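Local coordinates for protein glucosidase (Croceicoccus marinus, PDB 5Z3K) that probably hydrolyses O-glycosidic bonds as a family GH39 beta-glucosidase from a deep-sea bacterium, at residues L190-L201 / P220-W228; P169-A177 / P205-V214. All coordinates share one frame; numbering follows the deposited sequence.

Interaction 1 (L190-L201 / P220-W228); sequences LKVGGPCVAFPL and PLDFLSWMW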
loop_
_atom_site.group_PDB
_atom_site.type_symbol
_atom_site.label_atom_id
_atom_site.label_comp_id
_atom_site.label_asym_id
_atom_site.label_seq_id
_atom_site.Cartn_x
_atom_site.Cartn_y
_atom_site.Cartn_z
ATOM N N LEU A 190 9.954 18.212 2.172
ATOM C CA LEU A 190 9.415 17.148 1.342
ATOM C C LEU A 190 10.298 15.910 1.421
ATOM O O LEU A 190 11.520 15.995 1.554
ATOM C CB LEU A 190 9.294 17.614 -0.106
ATOM C CG LEU A 190 8.360 18.799 -0.345
ATOM C CD1 LEU A 190 8.594 19.363 -1.736
ATOM C CD2 LEU A 190 6.890 18.402 -0.150
ATOM N N LYS A 191 9.667 14.747 1.346
ATOM C CA LYS A 191 10.388 13.484 1.355
ATOM C C LYS A 191 10.586 13.025 -0.082
ATOM O O LYS A 191 9.642 13.054 -0.881
ATOM C CB LYS A 191 9.634 12.423 2.154
ATOM C CG LYS A 191 9.333 12.821 3.594
ATOM C CD LYS A 191 10.578 13.307 4.315
ATOM C CE LYS A 191 10.260 13.675 5.759
ATOM N NZ LYS A 191 11.270 14.607 6.334
ATOM N N VAL A 192 11.816 12.630 -0.413
ATOM C CA VAL A 192 12.132 12.106 -1.733
ATOM C C VAL A 192 12.803 10.752 -1.551
ATOM O O VAL A 192 13.533 10.524 -0.580
ATOM C CB VAL A 192 13.020 13.086 -2.552
ATOM C CG1 VAL A 192 14.448 13.190 -1.967
ATOM C CG2 VAL A 192 13.037 12.704 -4.046
ATOM N N GLY A 193 12.529 9.843 -2.476
ATOM C CA GLY A 193 13.101 8.518 -2.384
ATOM C C GLY A 193 12.842 7.716 -3.641
ATOM O O GLY A 193 12.357 8.234 -4.645
ATOM N N GLY A 194 13.190 6.437 -3.570
ATOM C CA GLY A 194 13.161 5.556 -4.716
ATOM C C GLY A 194 13.891 4.286 -4.345
ATOM O O GLY A 194 14.211 4.075 -3.176
ATOM N N PRO A 195 14.195 3.425 -5.323
ATOM C CA PRO A 195 13.908 3.511 -6.754
ATOM C C PRO A 195 12.766 2.602 -7.155
ATOM O O PRO A 195 12.573 2.368 -8.341
ATOM C CB PRO A 195 15.205 3.013 -7.377
ATOM C CG PRO A 195 15.574 1.879 -6.436
ATOM C CD PRO A 195 15.143 2.329 -5.047
ATOM N N CYS A 196 12.046 2.070 -6.164
ATOM C CA CYS A 196 10.992 1.081 -6.373
ATOM C C CYS A 196 11.583 -0.218 -6.907
ATOM O O CYS A 196 11.259 -0.657 -8.014
ATOM C CB CYS A 196 9.887 1.604 -7.300
ATOM S SG CYS A 196 8.432 0.506 -7.336
ATOM N N VAL A 197 12.444 -0.837 -6.092
ATOM C CA VAL A 197 13.065 -2.113 -6.428
ATOM C C VAL A 197 12.002 -3.176 -6.656
ATOM O O VAL A 197 11.179 -3.458 -5.775
ATOM C CB VAL A 197 14.023 -2.535 -5.303
ATOM C CG1 VAL A 197 14.755 -3.825 -5.679
ATOM C CG2 VAL A 197 15.012 -1.421 -4.985
ATOM N N ALA A 198 12.043 -3.815 -7.829
ATOM C CA ALA A 198 11.093 -4.882 -8.122
ATOM C C ALA A 198 11.503 -6.207 -7.497
ATOM O O ALA A 198 10.635 -7.010 -7.137
ATOM C CB ALA A 198 10.942 -5.064 -9.637
ATOM N N PHE A 199 12.806 -6.463 -7.383
ATOM C CA PHE A 199 13.338 -7.742 -6.911
ATOM C C PHE A 199 14.195 -7.502 -5.670
ATOM O O PHE A 199 15.430 -7.599 -5.728
ATOM C CB PHE A 199 14.143 -8.426 -8.018
ATOM C CG PHE A 199 13.375 -8.609 -9.306
ATOM C CD1 PHE A 199 12.030 -8.936 -9.288
ATOM C CD2 PHE A 199 14.004 -8.462 -10.527
ATOM C CE1 PHE A 199 11.322 -9.108 -10.460
ATOM C CE2 PHE A 199 13.308 -8.636 -11.703
ATOM C CZ PHE A 199 11.966 -8.960 -11.672
ATOM N N PRO A 200 13.569 -7.210 -4.517
ATOM C CA PRO A 200 14.337 -6.698 -3.365
ATOM C C PRO A 200 15.272 -7.701 -2.710
ATOM O O PRO A 200 16.087 -7.280 -1.881
ATOM C CB PRO A 200 13.250 -6.257 -2.377
ATOM C CG PRO A 200 12.048 -7.071 -2.756
ATOM C CD PRO A 200 12.118 -7.214 -4.252
ATOM N N LEU A 201 15.177 -8.995 -3.011
ATOM C CA LEU A 201 16.165 -9.949 -2.516
ATOM C C LEU A 201 17.221 -10.278 -3.570
ATOM O O LEU A 201 17.921 -11.288 -3.440
ATOM C CB LEU A 201 15.493 -11.234 -2.027
ATOM C CG LEU A 201 14.457 -11.117 -0.899
ATOM C CD1 LEU A 201 13.931 -12.492 -0.491
ATOM C CD2 LEU A 201 15.029 -10.371 0.303
ATOM N N PRO A 220 20.076 13.075 -1.221
ATOM C CA PRO A 220 19.042 12.757 -0.222
ATOM C C PRO A 220 18.289 11.490 -0.591
ATOM O O PRO A 220 17.983 11.248 -1.758
ATOM C CB PRO A 220 18.118 13.979 -0.254
ATOM C CG PRO A 220 18.907 15.061 -0.906
ATOM C CD PRO A 220 19.856 14.388 -1.848
ATOM N N LEU A 221 17.981 10.680 0.426
ATOM C CA LEU A 221 17.194 9.450 0.269
ATOM C C LEU A 221 16.354 9.326 1.538
ATOM O O LEU A 221 16.775 8.703 2.517
ATOM C CB LEU A 221 18.074 8.224 0.049
ATOM C CG LEU A 221 17.379 6.880 -0.197
ATOM C CD1 LEU A 221 16.899 6.743 -1.649
ATOM C CD2 LEU A 221 18.288 5.707 0.197
ATOM N N ASP A 222 15.182 9.957 1.523
ATOM C CA ASP A 222 14.307 9.917 2.691
ATOM C C ASP A 222 13.637 8.556 2.847
ATOM O O ASP A 222 13.322 8.141 3.972
ATOM C CB ASP A 222 13.277 11.042 2.590
ATOM C CG ASP A 222 13.926 12.419 2.582
ATOM O OD1 ASP A 222 14.701 12.711 3.508
ATOM O OD2 ASP A 222 13.682 13.209 1.651
ATOM N N PHE A 223 13.430 7.836 1.747
ATOM C CA PHE A 223 12.860 6.503 1.826
ATOM C C PHE A 223 13.421 5.649 0.703
ATOM O O PHE A 223 13.734 6.146 -0.378
ATOM C CB PHE A 223 11.318 6.519 1.772
ATOM C CG PHE A 223 10.749 7.135 0.519
ATOM C CD1 PHE A 223 10.544 6.369 -0.626
ATOM C CD2 PHE A 223 10.387 8.466 0.496
ATOM C CE1 PHE A 223 9.992 6.939 -1.785
ATOM C CE2 PHE A 223 9.841 9.044 -0.656
ATOM C CZ PHE A 223 9.648 8.276 -1.798
ATOM N N LEU A 224 13.573 4.363 0.982
ATOM C CA LEU A 224 13.924 3.376 -0.026
ATOM C C LEU A 224 12.654 2.604 -0.356
ATOM O O LEU A 224 12.062 1.979 0.526
ATOM C CB LEU A 224 15.031 2.448 0.489
ATOM C CG LEU A 224 15.824 1.515 -0.441
ATOM C CD1 LEU A 224 14.978 0.319 -0.904
ATOM C CD2 LEU A 224 16.446 2.259 -1.622
ATOM N N SER A 225 12.221 2.668 -1.608
ATOM C CA SER A 225 10.958 2.049 -1.985
ATOM C C SER A 225 11.205 0.748 -2.752
ATOM O O SER A 225 12.199 0.604 -3.472
ATOM C CB SER A 225 10.109 3.026 -2.803
ATOM O OG SER A 225 10.721 3.313 -4.047
ATOM N N TRP A 226 10.309 -0.219 -2.545
ATOM C CA TRP A 226 10.466 -1.575 -3.063
ATOM C C TRP A 226 9.093 -2.228 -3.130
ATOM O O TRP A 226 8.107 -1.689 -2.622
ATOM C CB TRP A 226 11.422 -2.401 -2.182
ATOM C CG TRP A 226 11.050 -2.373 -0.729
ATOM C CD1 TRP A 226 11.279 -1.357 0.150
ATOM C CD2 TRP A 226 10.372 -3.399 0.014
ATOM N NE1 TRP A 226 10.785 -1.681 1.391
ATOM C CE2 TRP A 226 10.215 -2.926 1.333
ATOM C CE3 TRP A 226 9.866 -4.660 -0.312
ATOM C CZ2 TRP A 226 9.599 -3.686 2.340
ATOM C CZ3 TRP A 226 9.244 -5.408 0.687
ATOM C CH2 TRP A 226 9.116 -4.913 1.993
HETATM N N MSE A 227 9.038 -3.410 -3.752
HETATM C CA MSE A 227 7.754 -4.106 -3.943
HETATM C C MSE A 227 7.823 -5.576 -3.554
HETATM O O MSE A 227 8.906 -6.161 -3.514
HETATM C CB MSE A 227 7.289 -3.987 -5.394
HETATM C CG MSE A 227 7.735 -5.109 -6.348
HETATM SE SE MSE A 227 7.016 -4.641 -8.126
HETATM C CE MSE A 227 7.723 -2.875 -7.960
ATOM N N TRP A 228 6.666 -6.171 -3.278
ATOM C CA TRP A 228 6.600 -7.603 -3.013
ATOM C C TRP A 228 5.191 -8.120 -3.287
ATOM O O TRP A 228 4.207 -7.464 -2.946
ATOM C CB TRP A 228 7.000 -7.955 -1.578
ATOM C CG TRP A 228 7.282 -9.410 -1.512
ATOM C CD1 TRP A 228 6.486 -10.389 -0.992
ATOM C CD2 TRP A 228 8.423 -10.067 -2.070
ATOM N NE1 TRP A 228 7.083 -11.623 -1.169
ATOM C CE2 TRP A 228 8.266 -11.448 -1.839
ATOM C CE3 TRP A 228 9.563 -9.617 -2.743
ATOM C CZ2 TRP A 228 9.213 -12.383 -2.254
ATOM C CZ3 TRP A 228 10.499 -10.546 -3.151
ATOM C CH2 TRP A 228 10.322 -11.911 -2.897
#
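Strands 191-197 and 223-228 run side by side and parallel, their axes 17° apart and 4.0 Å at the closest, as neighbouring fifth and sixth strands of the eight-stranded TIM barrel; helix 208-216 links them in a beta-alpha-beta crossover. The backbone ladder passes through S225 N to G194 O, V197 N to S225 O and M227 N to V197 O, with a longer bond from G194 N to F223 O. At the start of the ladder D222 holds V192 from two places. Its backbone N meets V192 O, and its side chain turns back so that OD2 accepts V192 N at 2.8 Å through the anti lone pair, nearly straight at 166°. K184 adds a salt bridge to the same OD2, so that oxygen has two donors. The F223 ring lies flat over the chain at G193: with chi1 59° its CG stands between the backbone N and the carbonyl carbon, and G193 CA sits 3.5 Å from the ring centroid in a CH-pi contact. A cis peptide bond precedes P195, whose CD packs on L224 CD2 at 3.7 Å. Next to it S225 OG receives only a weak, bent bond from C196 N; its stronger partner is E153 on strand 151-154. Toward the C-terminal end of the pair the selenomethionine M227 lays its CE against C196 SG at 3.5 Å, while its SE lies near A198 CB. P200 CG touches both tryptophans of the second strand, 4.1 Å from W226 CE3 and 3.6 Å from W228 CE3. The P200 ring also covers M227 O, a buried carbonyl oxygen with no polar partner in the model, CG standing 3.4 Å from that oxygen.

Interaction 2 (P169-A177 / P205-V214); sequences PDQFYEMYA and PFREGFLDYV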
loop_
_atom_site.group_PDB
_atom_site.type_symbol
_atom_site.label_atom_id
_atom_site.label_comp_id
_atom_site.label_asym_id
_atom_site.label_seq_id
_atom_site.Cartn_x
_atom_site.Cartn_y
_atom_site.Cartn_z
ATOM N N PRO A 169 22.205 2.304 -15.595
ATOM C CA PRO A 169 22.096 2.708 -14.183
ATOM C C PRO A 169 22.612 4.109 -13.922
ATOM O O PRO A 169 21.947 4.873 -13.210
ATOM C CB PRO A 169 22.917 1.637 -13.450
ATOM C CG PRO A 169 22.745 0.414 -14.319
ATOM C CD PRO A 169 22.743 0.937 -15.736
ATOM N N ASP A 170 23.775 4.476 -14.487
ATOM C CA ASP A 170 24.279 5.838 -14.323
ATOM C C ASP A 170 23.246 6.871 -14.754
ATOM O O ASP A 170 23.090 7.910 -14.103
ATOM C CB ASP A 170 25.570 6.034 -15.121
ATOM C CG ASP A 170 26.772 5.385 -14.459
ATOM O OD1 ASP A 170 26.813 5.306 -13.208
ATOM O OD2 ASP A 170 27.685 4.960 -15.203
ATOM N N GLN A 171 22.551 6.614 -15.864
ATOM C CA GLN A 171 21.519 7.543 -16.309
ATOM C C GLN A 171 20.379 7.599 -15.303
ATOM O O GLN A 171 19.847 8.677 -15.015
ATOM C CB GLN A 171 21.006 7.139 -17.691
ATOM C CG GLN A 171 22.038 7.320 -18.806
ATOM C CD GLN A 171 21.530 6.858 -20.158
ATOM O OE1 GLN A 171 21.067 5.729 -20.314
ATOM N NE2 GLN A 171 21.608 7.742 -21.148
ATOM N N PHE A 172 20.004 6.445 -14.749
ATOM C CA PHE A 172 18.979 6.417 -13.707
ATOM C C PHE A 172 19.431 7.188 -12.473
ATOM O O PHE A 172 18.658 7.966 -11.904
ATOM C CB PHE A 172 18.629 4.969 -13.352
ATOM C CG PHE A 172 17.477 4.839 -12.386
ATOM C CD1 PHE A 172 17.682 4.966 -11.017
ATOM C CD2 PHE A 172 16.195 4.580 -12.847
ATOM C CE1 PHE A 172 16.624 4.856 -10.121
ATOM C CE2 PHE A 172 15.131 4.459 -11.953
ATOM C CZ PHE A 172 15.347 4.605 -10.593
ATOM N N TYR A 173 20.686 6.993 -12.047
ATOM C CA TYR A 173 21.172 7.681 -10.850
ATOM C C TYR A 173 21.181 9.195 -11.043
ATOM O O TYR A 173 20.809 9.947 -10.135
ATOM C CB TYR A 173 22.585 7.212 -10.481
ATOM C CG TYR A 173 22.805 5.719 -10.352
ATOM C CD1 TYR A 173 21.767 4.851 -10.022
ATOM C CD2 TYR A 173 24.072 5.177 -10.547
ATOM C CE1 TYR A 173 21.991 3.474 -9.898
ATOM C CE2 TYR A 173 24.302 3.812 -10.438
ATOM C CZ TYR A 173 23.270 2.963 -10.115
ATOM O OH TYR A 173 23.525 1.607 -10.003
ATOM N N GLU A 174 21.639 9.665 -12.205
ATOM C CA GLU A 174 21.712 11.106 -12.406
ATOM C C GLU A 174 20.317 11.712 -12.443
ATOM O O GLU A 174 20.101 12.825 -11.946
ATOM C CB GLU A 174 22.494 11.423 -13.682
ATOM C CG GLU A 174 23.977 11.101 -13.580
ATOM C CD GLU A 174 24.696 11.929 -12.515
ATOM O OE1 GLU A 174 25.396 11.340 -11.657
ATOM O OE2 GLU A 174 24.570 13.176 -12.543
HETATM N N MSE A 175 19.359 10.981 -13.002
HETATM C CA MSE A 175 17.969 11.405 -13.012
HETATM C C MSE A 175 17.411 11.460 -11.591
HETATM O O MSE A 175 16.685 12.390 -11.236
HETATM C CB MSE A 175 17.139 10.467 -13.876
HETATM C CG MSE A 175 17.292 10.695 -15.353
HETATM SE SE MSE A 175 16.318 9.413 -16.415
HETATM C CE MSE A 175 14.473 10.061 -16.150
ATOM N N TYR A 176 17.765 10.467 -10.769
ATOM C CA TYR A 176 17.354 10.506 -9.371
ATOM C C TYR A 176 17.909 11.744 -8.681
ATOM O O TYR A 176 17.185 12.452 -7.972
ATOM C CB TYR A 176 17.799 9.248 -8.621
ATOM C CG TYR A 176 17.387 9.355 -7.174
ATOM C CD1 TYR A 176 16.046 9.236 -6.816
ATOM C CD2 TYR A 176 18.309 9.637 -6.175
ATOM C CE1 TYR A 176 15.640 9.372 -5.504
ATOM C CE2 TYR A 176 17.914 9.772 -4.857
ATOM C CZ TYR A 176 16.569 9.639 -4.530
ATOM O OH TYR A 176 16.143 9.773 -3.241
ATOM N N ALA A 177 19.200 12.028 -8.883
ATOM C CA ALA A 177 19.801 13.172 -8.209
ATOM C C ALA A 177 19.157 14.476 -8.661
ATOM O O ALA A 177 18.950 15.385 -7.850
ATOM C CB ALA A 177 21.313 13.202 -8.454
ATOM N N PRO A 205 22.375 -3.358 -9.715
ATOM C CA PRO A 205 22.632 -1.915 -9.829
ATOM C C PRO A 205 21.521 -1.039 -9.257
ATOM O O PRO A 205 21.771 0.132 -8.943
ATOM C CB PRO A 205 22.781 -1.708 -11.343
ATOM C CG PRO A 205 22.010 -2.820 -11.952
ATOM C CD PRO A 205 22.199 -4.000 -11.028
ATOM N N PHE A 206 20.308 -1.555 -9.100
ATOM C CA PHE A 206 19.238 -0.746 -8.530
ATOM C C PHE A 206 18.954 -1.097 -7.079
ATOM O O PHE A 206 18.016 -0.552 -6.489
ATOM C CB PHE A 206 17.988 -0.855 -9.405
ATOM C CG PHE A 206 18.233 -0.393 -10.806
ATOM C CD1 PHE A 206 18.418 0.959 -11.074
ATOM C CD2 PHE A 206 18.357 -1.306 -11.843
ATOM C CE1 PHE A 206 18.678 1.395 -12.354
ATOM C CE2 PHE A 206 18.614 -0.878 -13.134
ATOM C CZ PHE A 206 18.778 0.473 -13.394
ATOM N N ARG A 207 19.767 -1.968 -6.480
ATOM C CA ARG A 207 19.761 -2.130 -5.033
ATOM C C ARG A 207 21.087 -1.611 -4.487
ATOM O O ARG A 207 21.186 -0.439 -4.113
ATOM C CB ARG A 207 19.512 -3.589 -4.644
ATOM C CG ARG A 207 19.075 -3.768 -3.190
ATOM C CD ARG A 207 18.745 -5.221 -2.850
ATOM N NE ARG A 207 19.960 -6.032 -2.717
ATOM C CZ ARG A 207 19.986 -7.270 -2.230
ATOM N NH1 ARG A 207 18.869 -7.850 -1.818
ATOM N NH2 ARG A 207 21.136 -7.929 -2.148
ATOM N N GLU A 208 22.119 -2.463 -4.463
ATOM C CA GLU A 208 23.438 -2.033 -3.996
ATOM C C GLU A 208 23.962 -0.843 -4.802
ATOM O O GLU A 208 24.473 0.131 -4.235
ATOM C CB GLU A 208 24.418 -3.207 -4.073
ATOM C CG GLU A 208 24.285 -4.207 -2.933
ATOM C CD GLU A 208 23.227 -5.280 -3.179
ATOM O OE1 GLU A 208 22.374 -5.110 -4.085
ATOM O OE2 GLU A 208 23.249 -6.299 -2.447
ATOM N N GLY A 209 23.854 -0.910 -6.129
ATOM C CA GLY A 209 24.381 0.167 -6.960
ATOM C C GLY A 209 23.678 1.491 -6.744
ATOM O O GLY A 209 24.308 2.555 -6.816
ATOM N N PHE A 210 22.367 1.450 -6.477
ATOM C CA PHE A 210 21.630 2.669 -6.161
ATOM C C PHE A 210 22.037 3.225 -4.798
ATOM O O PHE A 210 22.332 4.418 -4.664
ATOM C CB PHE A 210 20.125 2.383 -6.212
ATOM C CG PHE A 210 19.271 3.589 -5.967
ATOM C CD1 PHE A 210 19.223 4.622 -6.897
ATOM C CD2 PHE A 210 18.513 3.694 -4.807
ATOM C CE1 PHE A 210 18.444 5.735 -6.672
ATOM C CE2 PHE A 210 17.734 4.814 -4.577
ATOM C CZ PHE A 210 17.696 5.832 -5.514
ATOM N N LEU A 211 22.049 2.374 -3.771
ATOM C CA LEU A 211 22.457 2.813 -2.439
ATOM C C LEU A 211 23.893 3.327 -2.443
ATOM O O LEU A 211 24.213 4.305 -1.755
ATOM C CB LEU A 211 22.307 1.667 -1.444
ATOM C CG LEU A 211 20.847 1.343 -1.102
ATOM C CD1 LEU A 211 20.722 -0.059 -0.515
ATOM C CD2 LEU A 211 20.332 2.395 -0.136
ATOM N N ASP A 212 24.772 2.669 -3.199
ATOM C CA ASP A 212 26.161 3.118 -3.273
ATOM C C ASP A 212 26.250 4.507 -3.894
ATOM O O ASP A 212 27.004 5.362 -3.416
ATOM C CB ASP A 212 26.997 2.110 -4.063
ATOM C CG ASP A 212 28.465 2.527 -4.187
ATOM O OD1 ASP A 212 29.165 2.596 -3.153
ATOM O OD2 ASP A 212 28.917 2.779 -5.322
ATOM N N TYR A 213 25.454 4.760 -4.937
ATOM C CA TYR A 213 25.499 6.053 -5.614
ATOM C C TYR A 213 25.032 7.182 -4.705
ATOM O O TYR A 213 25.691 8.225 -4.609
ATOM C CB TYR A 213 24.652 6.020 -6.891
ATOM C CG TYR A 213 24.543 7.385 -7.535
ATOM C CD1 TYR A 213 23.511 8.261 -7.196
ATOM C CD2 TYR A 213 25.483 7.807 -8.470
ATOM C CE1 TYR A 213 23.426 9.519 -7.774
ATOM C CE2 TYR A 213 25.401 9.057 -9.052
ATOM C CZ TYR A 213 24.371 9.908 -8.699
ATOM O OH TYR A 213 24.284 11.159 -9.274
ATOM N N VAL A 214 23.868 7.019 -4.063
ATOM C CA VAL A 214 23.353 8.107 -3.235
ATOM C C VAL A 214 24.261 8.346 -2.036
ATOM O O VAL A 214 24.356 9.474 -1.535
ATOM C CB VAL A 214 21.895 7.826 -2.812
ATOM C CG1 VAL A 214 20.977 7.905 -4.021
ATOM C CG2 VAL A 214 21.763 6.470 -2.146
#
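Two phenol hydroxyls make the polar links between helix 169-177 and segment 205-214. Y173 OH donates to P205 O at 2.5 Å, the carbonyl lying at the edge of the tyrosine ring, just before helix 208-214 begins. In the other direction Y213 OH donates to E174 OE1 at 2.6 Å; the hydroxyl comes from above the carboxylate plane, which stands 88° to the ring. The same two tyrosines share a CH-pi contact: Y173 CB sits 3.3 Å from the centroid of the Y213 ring, almost on its normal, and Y213 CB covers a face of the Y173 ring near its rim. Their planes are near parallel but slid apart, so the rings barely overlap. These helices belong to the outer layer of the TIM barrel, flanking strand 191-197 in the chain, and their short axes diverge by 46° with a closest approach of 10.5 Å. Four aromatic rings on the side nearer the barrel form two T-shaped pairs. The edge of F206 points at the face of F172, CE1 reaching F172 CG at 3.6 Å, and the edge of F210 meets the face of Y176 with planes at 74°. F210 reaches across because its CG is anti to the backbone N; its CE1 also touches the edge of F172. Both F172 and F210 rest on P195 of the strand beneath. Purely apolar contacts close the two ends: P169 CG against P205 CB at 3.7 Å, and V214 CG1 against Y176 CE2 at 3.7 Å.

Interaction 1 is a pair of neighbouring barrel strands and interaction 2 the helix pair lying outside them, their centres about 11 Å apart. Along the chain the segments alternate: helix 169-186, strand 191-197, helix 208-216, strand 223-229. Two probable hydrogen bonds join the layers, Y176 OH with P220 O at 2.8 Å and R207 NH1 with P200 O at 2.8 Å. The Y176 hydroxyl also packs 3.4 Å from G193 CA. Interaction 1 is the more buried: the centre of interaction 1 is about 13 Å from the centre of the chain, that of interaction 2 about 24 Å from the centre of the chain.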